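Local coordinates for uronate dehydrogenase (PDB 3RFX), which catalyses the NAD-dependent oxidation of uronic acids such as galacturonate and glucuronate to aldaric acid lactones, at residues G102-I106 against F154-T158; Q120-P126 against G212-N216; M175-W179 against F233-I237. The protein carries 1 engineered substitution. All coordinates share one frame; numbering follows the deposited sequence.

Interaction 1 (G102-I106 against F154-T158); sequences GQPRI and FGQET
Q156 folds its amide back between the two segments and grips backbone with it. Its CG stands anti to the backbone N and the chain then turns at CG (chi2 71°), which brings NE2 within 2.9 Å of P104 O. The other N-H of the same nitrogen goes to E157 O, and both acceptors lie close to the plane of the amide, although each carbonyl is met from above its own plane. Between them these bonds fix the amide's rotation; its OE1 then rests 3.2 Å from Q103 CB, while I106 CD1 packs 3.6 Å from NE2.

Here strands 105-111 and 158-163, joined through helix 135-154 in a beta-alpha-beta crossover of the Rossmann fold, start out side by side. I106 N donates 3.1 Å to E157 O, which thereby accepts two donors, and I106 and T158 form a parallel bridge with side chains pointing the same way.

Q103 runs past Q156 in the opposite direction, extended beyond CG, and Q103 NE2 reaches F154 O at 3.2 Å; a water joins the same NE2 to G155 O. R105 bends at chi3 (-72°) to bring NH2 2.8 Å from E157 OE1, a salt bridge in which NH2 comes to OE1 from above the carboxylate plane. A water also links R105 NE to OE1. A195 O and V192 O hold R105 NH1; backbone N-H groups of L198 and G199 hold E157 OE2.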
ATOM      1  N   GLY A 102      17.025 -30.758 -18.380  1.00 19.47           N
ATOM      2  CA  GLY A 102      17.058 -29.502 -19.111  1.00 26.26           C
ATOM      3  C   GLY A 102      16.074 -28.442 -18.638  1.00 21.06           C
ATOM      4  O   GLY A 102      15.934 -27.396 -19.277  1.00 19.53           O
ATOM      5  N   GLN A 103      15.414 -28.712 -17.514  1.00 18.63           N
ATOM      6  CA  GLN A 103      14.442 -27.784 -16.923  1.00 17.85           C
ATOM      7  C   GLN A 103      13.426 -27.267 -17.930  1.00 16.04           C
ATOM      8  O   GLN A 103      13.274 -26.060 -18.106  1.00 17.59           O
ATOM      9  CB  GLN A 103      15.160 -26.631 -16.195  1.00 16.30           C
ATOM     10  CG  GLN A 103      16.023 -27.153 -15.068  1.00 17.17           C
ATOM     11  CD  GLN A 103      16.779 -26.090 -14.288  1.00 22.85           C
ATOM     12  OE1 GLN A 103      17.494 -26.417 -13.341  1.00 23.88           O
ATOM     13  NE2 GLN A 103      16.621 -24.826 -14.666  1.00 18.40           N
ATOM     14  N   PRO A 104      12.706 -28.187 -18.590  1.00 16.97           N
ATOM     15  CA  PRO A 104      11.641 -27.762 -19.498  1.00 16.86           C
ATOM     16  C   PRO A 104      10.650 -26.886 -18.719  1.00 17.27           C
ATOM     17  O   PRO A 104      10.356 -27.185 -17.558  1.00 15.39           O
ATOM     18  CB  PRO A 104      10.974 -29.090 -19.888  1.00 14.94           C
ATOM     19  CG  PRO A 104      11.287 -30.008 -18.745  1.00 17.32           C
ATOM     20  CD  PRO A 104      12.692 -29.642 -18.372  1.00 18.97           C
ATOM     21  N   ARG A 105      10.178 -25.817 -19.344  1.00 13.19           N
ATOM     22  CA  ARG A 105       9.234 -24.901 -18.710  1.00 15.21           C
ATOM     23  C   ARG A 105       7.944 -25.641 -18.336  1.00 16.76           C
ATOM     24  O   ARG A 105       7.464 -26.481 -19.102  1.00 14.64           O
ATOM     25  CB  ARG A 105       8.933 -23.753 -19.670  1.00 14.15           C
ATOM     26  CG  ARG A 105       8.046 -22.653 -19.107  1.00 15.99           C
ATOM     27  CD  ARG A 105       8.030 -21.459 -20.043  1.00 17.50           C
ATOM     28  NE  ARG A 105       9.309 -20.737 -20.018  1.00 14.70           N
ATOM     29  CZ  ARG A 105       9.567 -19.670 -20.768  1.00 16.52           C
ATOM     30  NH1 ARG A 105       8.640 -19.207 -21.591  1.00 16.18           N
ATOM     31  NH2 ARG A 105      10.753 -19.060 -20.693  1.00 19.31           N
ATOM     32  N   ILE A 106       7.391 -25.312 -17.167  1.00 15.39           N
ATOM     33  CA  ILE A 106       6.209 -25.998 -16.639  1.00 14.27           C
ATOM     34  C   ILE A 106       4.995 -25.074 -16.511  1.00 17.76           C
ATOM     35  O   ILE A 106       5.104 -23.962 -15.992  1.00 14.76           O
ATOM     36  CB  ILE A 106       6.512 -26.594 -15.261  1.00 14.56           C
ATOM     37  CG1 ILE A 106       7.610 -27.659 -15.383  1.00 15.52           C
ATOM     38  CG2 ILE A 106       5.240 -27.187 -14.607  1.00 16.89           C
ATOM     39  CD1 ILE A 106       8.227 -28.032 -14.064  1.00 14.38           C
ATOM     40  N   PHE A 154      17.494 -22.857  -8.899  1.00 13.60           N
ATOM     41  CA  PHE A 154      17.990 -23.467 -10.135  1.00 17.39           C
ATOM     42  C   PHE A 154      17.553 -22.733 -11.397  1.00 17.63           C
ATOM     43  O   PHE A 154      18.046 -23.017 -12.490  1.00 17.45           O
ATOM     44  CB  PHE A 154      17.521 -24.925 -10.237  1.00 16.53           C
ATOM     45  CG  PHE A 154      17.960 -25.781  -9.094  1.00 16.97           C
ATOM     46  CD1 PHE A 154      19.296 -26.124  -8.945  1.00 19.13           C
ATOM     47  CD2 PHE A 154      17.038 -26.251  -8.169  1.00 14.73           C
ATOM     48  CE1 PHE A 154      19.699 -26.919  -7.892  1.00 19.25           C
ATOM     49  CE2 PHE A 154      17.431 -27.040  -7.117  1.00 17.13           C
ATOM     50  CZ  PHE A 154      18.766 -27.381  -6.974  1.00 19.42           C
ATOM     51  N   GLY A 155      16.613 -21.801 -11.262  1.00 15.12           N
ATOM     52  CA  GLY A 155      16.120 -21.073 -12.416  1.00 14.33           C
ATOM     53  C   GLY A 155      15.018 -21.781 -13.195  1.00 13.60           C
ATOM     54  O   GLY A 155      14.631 -21.345 -14.280  1.00 13.92           O
ATOM     55  N   GLN A 156      14.515 -22.885 -12.656  1.00 14.66           N
ATOM     56  CA  GLN A 156      13.385 -23.585 -13.277  1.00 14.39           C
ATOM     57  C   GLN A 156      12.176 -22.636 -13.348  1.00 12.84           C
ATOM     58  O   GLN A 156      11.787 -22.065 -12.332  1.00 14.91           O
ATOM     59  CB  GLN A 156      13.031 -24.823 -12.447  1.00 13.28           C
ATOM     60  CG  GLN A 156      11.700 -25.497 -12.827  1.00 11.87           C
ATOM     61  CD  GLN A 156      11.758 -26.212 -14.162  1.00 15.38           C
ATOM     62  OE1 GLN A 156      12.561 -27.129 -14.342  1.00 17.89           O
ATOM     63  NE2 GLN A 156      10.904 -25.802 -15.106  1.00 13.78           N
ATOM     64  N   GLU A 157      11.596 -22.461 -14.532  1.00 13.12           N
ATOM     65  CA  GLU A 157      10.462 -21.550 -14.699  1.00 14.25           C
ATOM     66  C   GLU A 157       9.123 -22.288 -14.724  1.00 14.64           C
ATOM     67  O   GLU A 157       8.987 -23.337 -15.364  1.00 13.35           O
ATOM     68  CB  GLU A 157      10.618 -20.716 -15.975  1.00 15.37           C
ATOM     69  CG  GLU A 157      11.867 -19.823 -15.971  1.00 17.10           C
ATOM     70  CD  GLU A 157      11.952 -18.944 -17.207  1.00 20.29           C
ATOM     71  OE1 GLU A 157      12.221 -19.480 -18.300  1.00 23.85           O
ATOM     72  OE2 GLU A 157      11.725 -17.724 -17.093  1.00 19.44           O
ATOM     73  N   THR A 158       8.138 -21.718 -14.035  1.00 13.96           N
ATOM     74  CA  THR A 158       6.823 -22.347 -13.880  1.00 11.53           C
ATOM     75  C   THR A 158       5.759 -21.252 -13.872  1.00 14.09           C
ATOM     76  O   THR A 158       5.925 -20.232 -13.204  1.00 14.34           O
ATOM     77  CB  THR A 158       6.715 -23.091 -12.518  1.00 13.68           C
ATOM     78  OG1 THR A 158       7.730 -24.102 -12.406  1.00 13.85           O
ATOM     79  CG2 THR A 158       5.320 -23.726 -12.328  1.00 11.99           C
TER
HETATM   80  O   HOH W   1      12.753 -23.542 -17.025  1.00 18.62           O
HETATM   81  O   HOH W   2      15.446 -23.112 -16.757  1.00 23.07           O
HETATM   82  O   HOH W   3      11.947 -21.908 -19.150  1.00 18.74           O

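Interaction 2 (Q120-P126 against G212-N216); sequences QTERLGP and GWWDN
Q120 lies over one face of the W213 indole, its amide tilted 36° from the ring plane. The chain is extended beyond CG, which carries CD out to 3.3 Å from W213 CZ2 over the six-membered ring, while the backbone O of Q120 lies over the five-membered ring, 3.4 Å from W213 CD1. The amide nitrogen itself is tied down elsewhere, by L250 O and F253 O.

R123 reaches out extended as far as NE, CG anti to the backbone N (chi1 179°), and lays one face of its guanidinium over D215, with NH2 3.6 Å from D215 CB. The charges are only loosely paired: NH2 to D215 OD1 is a long 4.0 Å salt bridge, and OD1 also accepts from S217 N. At the guanidinium edge, in its plane, two waters relay NH1 to G212 O and W214 O.

Between these side chains the backbones make a single bridge. L124 N donates 3.0 Å to W213 O, and D215 N returns to L124 O at 3.0 Å. L124 and W214 point the same way beside each other.

Two loops are thus paired beyond the Rossmann sheet: L124 and P126 pack on strand 202-205, where W214 stacks with W204, and W213 backs onto helix 175-178.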
ATOM      1  N   GLN A 120     -16.156 -13.857  -1.279  1.00 13.28           N
ATOM      2  CA  GLN A 120     -16.286 -13.521  -2.694  1.00 13.17           C
ATOM      3  C   GLN A 120     -16.295 -12.016  -2.934  1.00 14.71           C
ATOM      4  O   GLN A 120     -16.104 -11.567  -4.062  1.00 14.56           O
ATOM      5  CB  GLN A 120     -17.543 -14.176  -3.284  1.00 13.93           C
ATOM      6  CG  GLN A 120     -17.468 -15.692  -3.233  1.00 12.74           C
ATOM      7  CD  GLN A 120     -18.595 -16.379  -3.975  1.00 13.68           C
ATOM      8  OE1 GLN A 120     -19.491 -15.733  -4.540  1.00 13.94           O
ATOM      9  NE2 GLN A 120     -18.559 -17.706  -3.975  1.00 11.54           N
ATOM     10  N   THR A 121     -16.500 -11.241  -1.871  1.00 11.33           N
ATOM     11  CA  THR A 121     -16.565  -9.787  -1.986  1.00 11.76           C
ATOM     12  C   THR A 121     -15.182  -9.132  -2.037  1.00 16.82           C
ATOM     13  O   THR A 121     -15.065  -7.928  -2.262  1.00 14.12           O
ATOM     14  CB  THR A 121     -17.350  -9.184  -0.812  1.00 15.24           C
ATOM     15  OG1 THR A 121     -16.805  -9.678   0.416  1.00 15.19           O
ATOM     16  CG2 THR A 121     -18.821  -9.598  -0.893  1.00 14.49           C
ATOM     17  N   GLU A 122     -14.137  -9.921  -1.814  1.00 12.67           N
ATOM     18  CA  GLU A 122     -12.786  -9.370  -1.741  1.00 12.77           C
ATOM     19  C   GLU A 122     -12.005  -9.628  -3.036  1.00 13.38           C
ATOM     20  O   GLU A 122     -11.887 -10.767  -3.473  1.00 12.43           O
ATOM     21  CB  GLU A 122     -12.043  -9.967  -0.543  1.00 15.99           C
ATOM     22  CG  GLU A 122     -10.648  -9.372  -0.343  1.00 20.21           C
ATOM     23  CD  GLU A 122      -9.986  -9.831   0.950  1.00 28.92           C
ATOM     24  OE1 GLU A 122     -10.639 -10.540   1.752  1.00 25.45           O
ATOM     25  OE2 GLU A 122      -8.807  -9.473   1.160  1.00 31.54           O
ATOM     26  N   ARG A 123     -11.488  -8.568  -3.652  1.00 12.57           N
ATOM     27  CA  ARG A 123     -10.682  -8.700  -4.875  1.00 13.94           C
ATOM     28  C   ARG A 123      -9.242  -9.045  -4.499  1.00 12.99           C
ATOM     29  O   ARG A 123      -8.678  -8.420  -3.603  1.00 13.27           O
ATOM     30  CB  ARG A 123     -10.734  -7.397  -5.678  1.00 13.90           C
ATOM     31  CG  ARG A 123      -9.916  -7.394  -6.969  1.00 12.49           C
ATOM     32  CD  ARG A 123     -10.218  -6.135  -7.802  1.00 15.78           C
ATOM     33  NE  ARG A 123      -9.435  -6.074  -9.042  1.00 15.02           N
ATOM     34  CZ  ARG A 123      -9.721  -6.763 -10.145  1.00 20.48           C
ATOM     35  NH1 ARG A 123     -10.769  -7.584 -10.171  1.00 16.10           N
ATOM     36  NH2 ARG A 123      -8.954  -6.641 -11.225  1.00 22.41           N
ATOM     37  N   LEU A 124      -8.656 -10.036  -5.171  1.00 11.84           N
ATOM     38  CA  LEU A 124      -7.358 -10.573  -4.768  1.00 13.32           C
ATOM     39  C   LEU A 124      -6.280 -10.334  -5.814  1.00 15.09           C
ATOM     40  O   LEU A 124      -6.471 -10.640  -6.987  1.00 13.27           O
ATOM     41  CB  LEU A 124      -7.445 -12.088  -4.511  1.00 12.69           C
ATOM     42  CG  LEU A 124      -8.516 -12.619  -3.556  1.00 13.54           C
ATOM     43  CD1 LEU A 124      -8.347 -14.141  -3.359  1.00 12.95           C
ATOM     44  CD2 LEU A 124      -8.449 -11.892  -2.223  1.00 14.05           C
ATOM     45  N   GLY A 125      -5.140  -9.807  -5.375  1.00 16.33           N
ATOM     46  CA  GLY A 125      -3.951  -9.782  -6.211  1.00 16.88           C
ATOM     47  C   GLY A 125      -3.147 -11.061  -6.018  1.00 14.13           C
ATOM     48  O   GLY A 125      -3.458 -11.875  -5.147  1.00 13.61           O
ATOM     49  N   PRO A 126      -2.091 -11.245  -6.824  1.00 15.73           N
ATOM     50  CA  PRO A 126      -1.302 -12.484  -6.791  1.00 16.09           C
ATOM     51  C   PRO A 126      -0.492 -12.706  -5.507  1.00 18.39           C
ATOM     52  O   PRO A 126      -0.068 -13.836  -5.261  1.00 19.69           O
ATOM     53  CB  PRO A 126      -0.356 -12.335  -7.998  1.00 17.31           C
ATOM     54  CG  PRO A 126      -0.271 -10.852  -8.238  1.00 20.29           C
ATOM     55  CD  PRO A 126      -1.643 -10.320  -7.881  1.00 13.80           C
ATOM     56  N   GLY A 212     -15.440 -11.224 -12.268  1.00 13.27           N
ATOM     57  CA  GLY A 212     -14.204 -11.806 -11.763  1.00 10.71           C
ATOM     58  C   GLY A 212     -13.749 -11.204 -10.439  1.00 12.56           C
ATOM     59  O   GLY A 212     -13.993 -10.012 -10.171  1.00 14.39           O
ATOM     60  N   TRP A 213     -13.089 -12.025  -9.616  1.00 10.78           N
ATOM     61  CA  TRP A 213     -12.612 -11.629  -8.296  1.00 10.43           C
ATOM     62  C   TRP A 213     -11.111 -11.328  -8.273  1.00 11.54           C
ATOM     63  O   TRP A 213     -10.595 -10.896  -7.246  1.00 11.87           O
ATOM     64  CB  TRP A 213     -12.821 -12.765  -7.283  1.00 10.20           C
ATOM     65  CG  TRP A 213     -14.236 -13.279  -7.171  1.00 11.82           C
ATOM     66  CD1 TRP A 213     -15.387 -12.561  -7.277  1.00 12.24           C
ATOM     67  CD2 TRP A 213     -14.622 -14.633  -6.898  1.00 11.92           C
ATOM     68  NE1 TRP A 213     -16.486 -13.397  -7.090  1.00 12.76           N
ATOM     69  CE2 TRP A 213     -16.031 -14.672  -6.865  1.00 11.16           C
ATOM     70  CE3 TRP A 213     -13.905 -15.817  -6.688  1.00 13.81           C
ATOM     71  CZ2 TRP A 213     -16.737 -15.850  -6.622  1.00 12.44           C
ATOM     72  CZ3 TRP A 213     -14.609 -16.991  -6.457  1.00 12.92           C
ATOM     73  CH2 TRP A 213     -16.007 -16.996  -6.421  1.00 12.62           C
ATOM     74  N   TRP A 214     -10.418 -11.590  -9.382  1.00 13.69           N
ATOM     75  CA  TRP A 214      -8.951 -11.712  -9.362  1.00 12.61           C
ATOM     76  C   TRP A 214      -8.238 -10.739 -10.299  1.00 13.54           C
ATOM     77  O   TRP A 214      -8.702 -10.471 -11.394  1.00 12.99           O
ATOM     78  CB  TRP A 214      -8.527 -13.151  -9.713  1.00 11.35           C
ATOM     79  CG  TRP A 214      -9.157 -14.190  -8.825  1.00 11.45           C
ATOM     80  CD1 TRP A 214      -9.389 -14.091  -7.474  1.00 11.30           C
ATOM     81  CD2 TRP A 214      -9.619 -15.484  -9.219  1.00 10.06           C
ATOM     82  NE1 TRP A 214      -9.979 -15.245  -7.014  1.00 11.91           N
ATOM     83  CE2 TRP A 214     -10.133 -16.114  -8.063  1.00 12.28           C
ATOM     84  CE3 TRP A 214      -9.660 -16.171 -10.439  1.00 10.54           C
ATOM     85  CZ2 TRP A 214     -10.681 -17.395  -8.095  1.00 12.90           C
ATOM     86  CZ3 TRP A 214     -10.207 -17.445 -10.468  1.00 13.32           C
ATOM     87  CH2 TRP A 214     -10.703 -18.046  -9.302  1.00 13.68           C
ATOM     88  N   ASP A 215      -7.089 -10.243  -9.857  1.00 10.58           N
ATOM     89  CA  ASP A 215      -6.379  -9.178 -10.565  1.00 13.13           C
ATOM     90  C   ASP A 215      -5.090  -9.736 -11.173  1.00 11.65           C
ATOM     91  O   ASP A 215      -4.167 -10.045 -10.446  1.00 11.92           O
ATOM     92  CB  ASP A 215      -6.042  -8.059  -9.571  1.00 13.62           C
ATOM     93  CG  ASP A 215      -5.187  -6.947 -10.188  1.00 24.43           C
ATOM     94  OD1 ASP A 215      -5.015  -6.910 -11.426  1.00 17.12           O
ATOM     95  OD2 ASP A 215      -4.690  -6.105  -9.417  1.00 31.62           O
ATOM     96  N   ASN A 216      -5.054  -9.879 -12.497  1.00 10.84           N
ATOM     97  CA  ASN A 216      -3.870 -10.377 -13.202  1.00 15.72           C
ATOM     98  C   ASN A 216      -3.025  -9.247 -13.786  1.00 14.71           C
ATOM     99  O   ASN A 216      -2.212  -9.482 -14.678  1.00 14.69           O
ATOM    100  CB  ASN A 216      -4.288 -11.287 -14.362  1.00 14.64           C
ATOM    101  CG  ASN A 216      -4.358 -12.753 -13.975  1.00 13.60           C
ATOM    102  OD1 ASN A 216      -3.585 -13.232 -13.146  1.00 13.28           O
ATOM    103  ND2 ASN A 216      -5.276 -13.484 -14.606  1.00 15.92           N
TER
HETATM  104  O   HOH W   4     -13.053  -7.983  -8.552  1.00 12.32           O
HETATM  105  O   HOH W   5     -11.129  -9.544 -12.318  1.00 21.66           O

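Interaction 3 (M175-W179 against F233-I237)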
ATOM      1  N   MET A 175     -19.626 -19.683 -11.022  1.00 12.38           N
ATOM      2  CA  MET A 175     -18.864 -19.697 -12.273  1.00 13.27           C
ATOM      3  C   MET A 175     -19.007 -18.428 -13.092  1.00 14.31           C
ATOM      4  O   MET A 175     -18.245 -18.198 -14.033  1.00 12.19           O
ATOM      5  CB  MET A 175     -19.207 -20.925 -13.120  1.00 13.21           C
ATOM      6  CG  MET A 175     -18.810 -22.220 -12.445  1.00 15.57           C
ATOM      7  SD  MET A 175     -18.868 -23.592 -13.609  1.00 17.99           S
ATOM      8  CE  MET A 175     -18.836 -24.973 -12.468  1.00 21.26           C
ATOM      9  N   LEU A 176     -19.976 -17.589 -12.750  1.00 11.33           N
ATOM     10  CA  LEU A 176     -20.035 -16.276 -13.393  1.00 12.65           C
ATOM     11  C   LEU A 176     -18.776 -15.483 -13.038  1.00 11.33           C
ATOM     12  O   LEU A 176     -18.437 -14.515 -13.717  1.00 12.54           O
ATOM     13  CB  LEU A 176     -21.275 -15.497 -12.950  1.00 12.65           C
ATOM     14  CG  LEU A 176     -22.583 -16.135 -13.412  1.00 13.95           C
ATOM     15  CD1 LEU A 176     -23.788 -15.372 -12.848  1.00 16.45           C
ATOM     16  CD2 LEU A 176     -22.633 -16.170 -14.947  1.00 17.55           C
ATOM     17  N   SER A 177     -18.108 -15.889 -11.962  1.00 12.09           N
ATOM     18  CA  SER A 177     -16.856 -15.256 -11.556  1.00 11.77           C
ATOM     19  C   SER A 177     -15.648 -16.128 -11.876  1.00 13.84           C
ATOM     20  O   SER A 177     -14.605 -15.604 -12.260  1.00 13.04           O
ATOM     21  CB  SER A 177     -16.861 -14.916 -10.056  1.00 13.17           C
ATOM     22  OG  SER A 177     -17.954 -14.060  -9.729  1.00 12.61           O
ATOM     23  N   THR A 178     -15.781 -17.447 -11.705  1.00 11.56           N
ATOM     24  CA  THR A 178     -14.617 -18.341 -11.760  1.00 13.10           C
ATOM     25  C   THR A 178     -14.361 -19.025 -13.104  1.00 12.58           C
ATOM     26  O   THR A 178     -13.318 -19.665 -13.279  1.00 13.61           O
ATOM     27  CB  THR A 178     -14.694 -19.456 -10.692  1.00 15.12           C
ATOM     28  OG1 THR A 178     -15.839 -20.276 -10.947  1.00 12.28           O
ATOM     29  CG2 THR A 178     -14.790 -18.875  -9.278  1.00 14.54           C
ATOM     30  N   TRP A 179     -15.295 -18.904 -14.041  1.00 13.20           N
ATOM     31  CA  TRP A 179     -15.185 -19.611 -15.317  1.00 12.88           C
ATOM     32  C   TRP A 179     -13.874 -19.302 -16.016  1.00 13.52           C
ATOM     33  O   TRP A 179     -13.475 -18.144 -16.127  1.00 13.06           O
ATOM     34  CB  TRP A 179     -16.333 -19.239 -16.251  1.00 13.77           C
ATOM     35  CG  TRP A 179     -16.396 -20.071 -17.515  1.00 12.22           C
ATOM     36  CD1 TRP A 179     -16.305 -21.431 -17.607  1.00 14.43           C
ATOM     37  CD2 TRP A 179     -16.587 -19.589 -18.849  1.00 12.83           C
ATOM     38  NE1 TRP A 179     -16.422 -21.826 -18.923  1.00 14.80           N
ATOM     39  CE2 TRP A 179     -16.595 -20.711 -19.703  1.00 13.55           C
ATOM     40  CE3 TRP A 179     -16.752 -18.313 -19.407  1.00 14.11           C
ATOM     41  CZ2 TRP A 179     -16.767 -20.599 -21.081  1.00 13.74           C
ATOM     42  CZ3 TRP A 179     -16.919 -18.201 -20.773  1.00 12.89           C
ATOM     43  CH2 TRP A 179     -16.926 -19.340 -21.598  1.00 16.22           C
ATOM     44  N   PHE A 233     -23.503 -15.606 -19.847  1.00 14.63           N
ATOM     45  CA  PHE A 233     -24.288 -16.765 -19.440  1.00 14.73           C
ATOM     46  C   PHE A 233     -25.185 -16.510 -18.230  1.00 14.66           C
ATOM     47  O   PHE A 233     -25.820 -17.436 -17.728  1.00 15.58           O
ATOM     48  CB  PHE A 233     -23.372 -17.957 -19.140  1.00 14.81           C
ATOM     49  CG  PHE A 233     -22.644 -18.485 -20.350  1.00 18.02           C
ATOM     50  CD1 PHE A 233     -23.163 -19.545 -21.082  1.00 21.87           C
ATOM     51  CD2 PHE A 233     -21.444 -17.914 -20.756  1.00 15.05           C
ATOM     52  CE1 PHE A 233     -22.494 -20.035 -22.196  1.00 22.84           C
ATOM     53  CE2 PHE A 233     -20.764 -18.403 -21.869  1.00 20.68           C
ATOM     54  CZ  PHE A 233     -21.293 -19.462 -22.589  1.00 25.57           C
ATOM     55  N   ARG A 234     -25.241 -15.273 -17.755  1.00 13.55           N
ATOM     56  CA  ARG A 234     -26.013 -14.989 -16.543  1.00 15.37           C
ATOM     57  C   ARG A 234     -27.485 -15.407 -16.669  1.00 15.82           C
ATOM     58  O   ARG A 234     -28.039 -16.039 -15.765  1.00 16.20           O
ATOM     59  CB  ARG A 234     -25.922 -13.513 -16.143  1.00 14.06           C
ATOM     60  CG  ARG A 234     -26.686 -13.202 -14.847  1.00 17.27           C
ATOM     61  CD  ARG A 234     -26.445 -11.780 -14.352  1.00 16.25           C
ATOM     62  NE  ARG A 234     -25.042 -11.532 -13.998  1.00 16.49           N
ATOM     63  CZ  ARG A 234     -24.526 -11.726 -12.789  1.00 16.28           C
ATOM     64  NH1 ARG A 234     -25.292 -12.181 -11.795  1.00 13.46           N
ATOM     65  NH2 ARG A 234     -23.240 -11.467 -12.570  1.00 15.63           N
ATOM     66  N   ARG A 235     -28.125 -15.051 -17.775  1.00 17.33           N
ATOM     67  CA  ARG A 235     -29.522 -15.457 -17.953  1.00 19.02           C
ATOM     68  C   ARG A 235     -29.652 -16.978 -18.039  1.00 19.52           C
ATOM     69  O   ARG A 235     -30.561 -17.573 -17.444  1.00 20.77           O
ATOM     70  CB  ARG A 235     -30.169 -14.795 -19.170  1.00 24.33           C
ATOM     71  CG  ARG A 235     -31.655 -14.529 -18.928  1.00 36.33           C
ATOM     72  CD  ARG A 235     -32.527 -14.868 -20.112  1.00 45.69           C
ATOM     73  NE  ARG A 235     -33.915 -15.065 -19.695  1.00 46.96           N
ATOM     74  CZ  ARG A 235     -34.913 -15.346 -20.527  1.00 54.83           C
ATOM     75  NH1 ARG A 235     -34.677 -15.453 -21.830  1.00 56.41           N
ATOM     76  NH2 ARG A 235     -36.146 -15.517 -20.057  1.00 43.84           N
ATOM     77  N   HIS A 236     -28.736 -17.600 -18.771  1.00 17.70           N
ATOM     78  CA  HIS A 236     -28.686 -19.058 -18.884  1.00 20.04           C
ATOM     79  C   HIS A 236     -28.668 -19.703 -17.503  1.00 19.61           C
ATOM     80  O   HIS A 236     -29.383 -20.677 -17.246  1.00 21.25           O
ATOM     81  CB  HIS A 236     -27.460 -19.477 -19.714  1.00 25.84           C
ATOM     82  CG  HIS A 236     -27.015 -20.896 -19.495  1.00 30.02           C
ATOM     83  ND1 HIS A 236     -27.676 -21.980 -20.034  1.00 27.36           N
ATOM     84  CD2 HIS A 236     -25.949 -21.402 -18.825  1.00 29.90           C
ATOM     85  CE1 HIS A 236     -27.052 -23.092 -19.688  1.00 30.42           C
ATOM     86  NE2 HIS A 236     -25.999 -22.771 -18.956  1.00 34.24           N
ATOM     87  N   ILE A 237     -27.872 -19.147 -16.600  1.00 15.43           N
ATOM     88  CA  ILE A 237     -27.795 -19.688 -15.250  1.00 17.74           C
ATOM     89  C   ILE A 237     -29.104 -19.488 -14.469  1.00 15.70           C
ATOM     90  O   ILE A 237     -29.579 -20.411 -13.803  1.00 17.83           O
ATOM     91  CB  ILE A 237     -26.569 -19.131 -14.485  1.00 19.87           C
ATOM     92  CG1 ILE A 237     -25.296 -19.802 -15.022  1.00 20.89           C
ATOM     93  CG2 ILE A 237     -26.693 -19.407 -12.995  1.00 19.47           C
ATOM     94  CD1 ILE A 237     -24.052 -19.055 -14.724  1.00 26.97           C
TER
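F233 turns an edge toward the face of the W179 six-membered ring in a T-shaped pair, with centroids 5.4 Å apart and planes at 68°. Its CE2 does the touching, lying 4.0 Å from both CH2 and CZ3 of W179, the far rim of the indole. W179 presents this rim because its CG stands anti to the backbone N (chi1 -172°), and NE1, on the other side of the indole, bonds to T167 O. The third flat group, the guanidinium of R234, receives L176 CD1 over the centre of one face, 3.6 Å above its plane. R234 bends at chi3 (-63°) to offer that face, and its nitrogens are occupied by E231, in a salt bridge to NE, and by the hydroxyl of Y173 at NH1.

L176 divides its two methyls between R234 and I237. CD1 takes the guanidinium, while CD2 meets I237 CD1 tip to tip, so tightly that the detail is doubtful. F233 and I237 are one turn apart, linked by I237 N to F233 O at 2.9 Å, and both point toward segment 175-179, the ring of F233 to W179 and I237 to L176.

The contact joins the short helix 175-178 to the start of helix 234-238. A neighbouring subunit, the third, adds L222 against R234. Between the two segments the chemistry is apolar and aromatic apart from the guanidinium face, which serves as a packing surface; they meet through van der Waals and ring contacts, whereas other residues anchor the polar ends of W179 and R234. E231 probably offsets part of the charge of R234, to which R194 of the third subunit comes close.

In the fold
Interaction 1 lies in the Rossmann sheet, whereas interactions 2 and 3 lie next to each other, away from it. Interactions 2 and 3, with centres 17 Å apart, meet directly: W213 NE1 is 3.1 Å from S177 OG, and T178 CG2 lies 3.4 Å from W213 CZ3. Interaction 1 is about 35 Å from interaction 3, centre to centre, on opposite sides of the chain's centre, and about 27 Å from interaction 2. None of the three touches the NAD: the nearest side chains, I106, W214 and W179, stay about 14, 14 and 12 Å from it. Along the chain, the segments of interaction 2 alternate with those of each of the others.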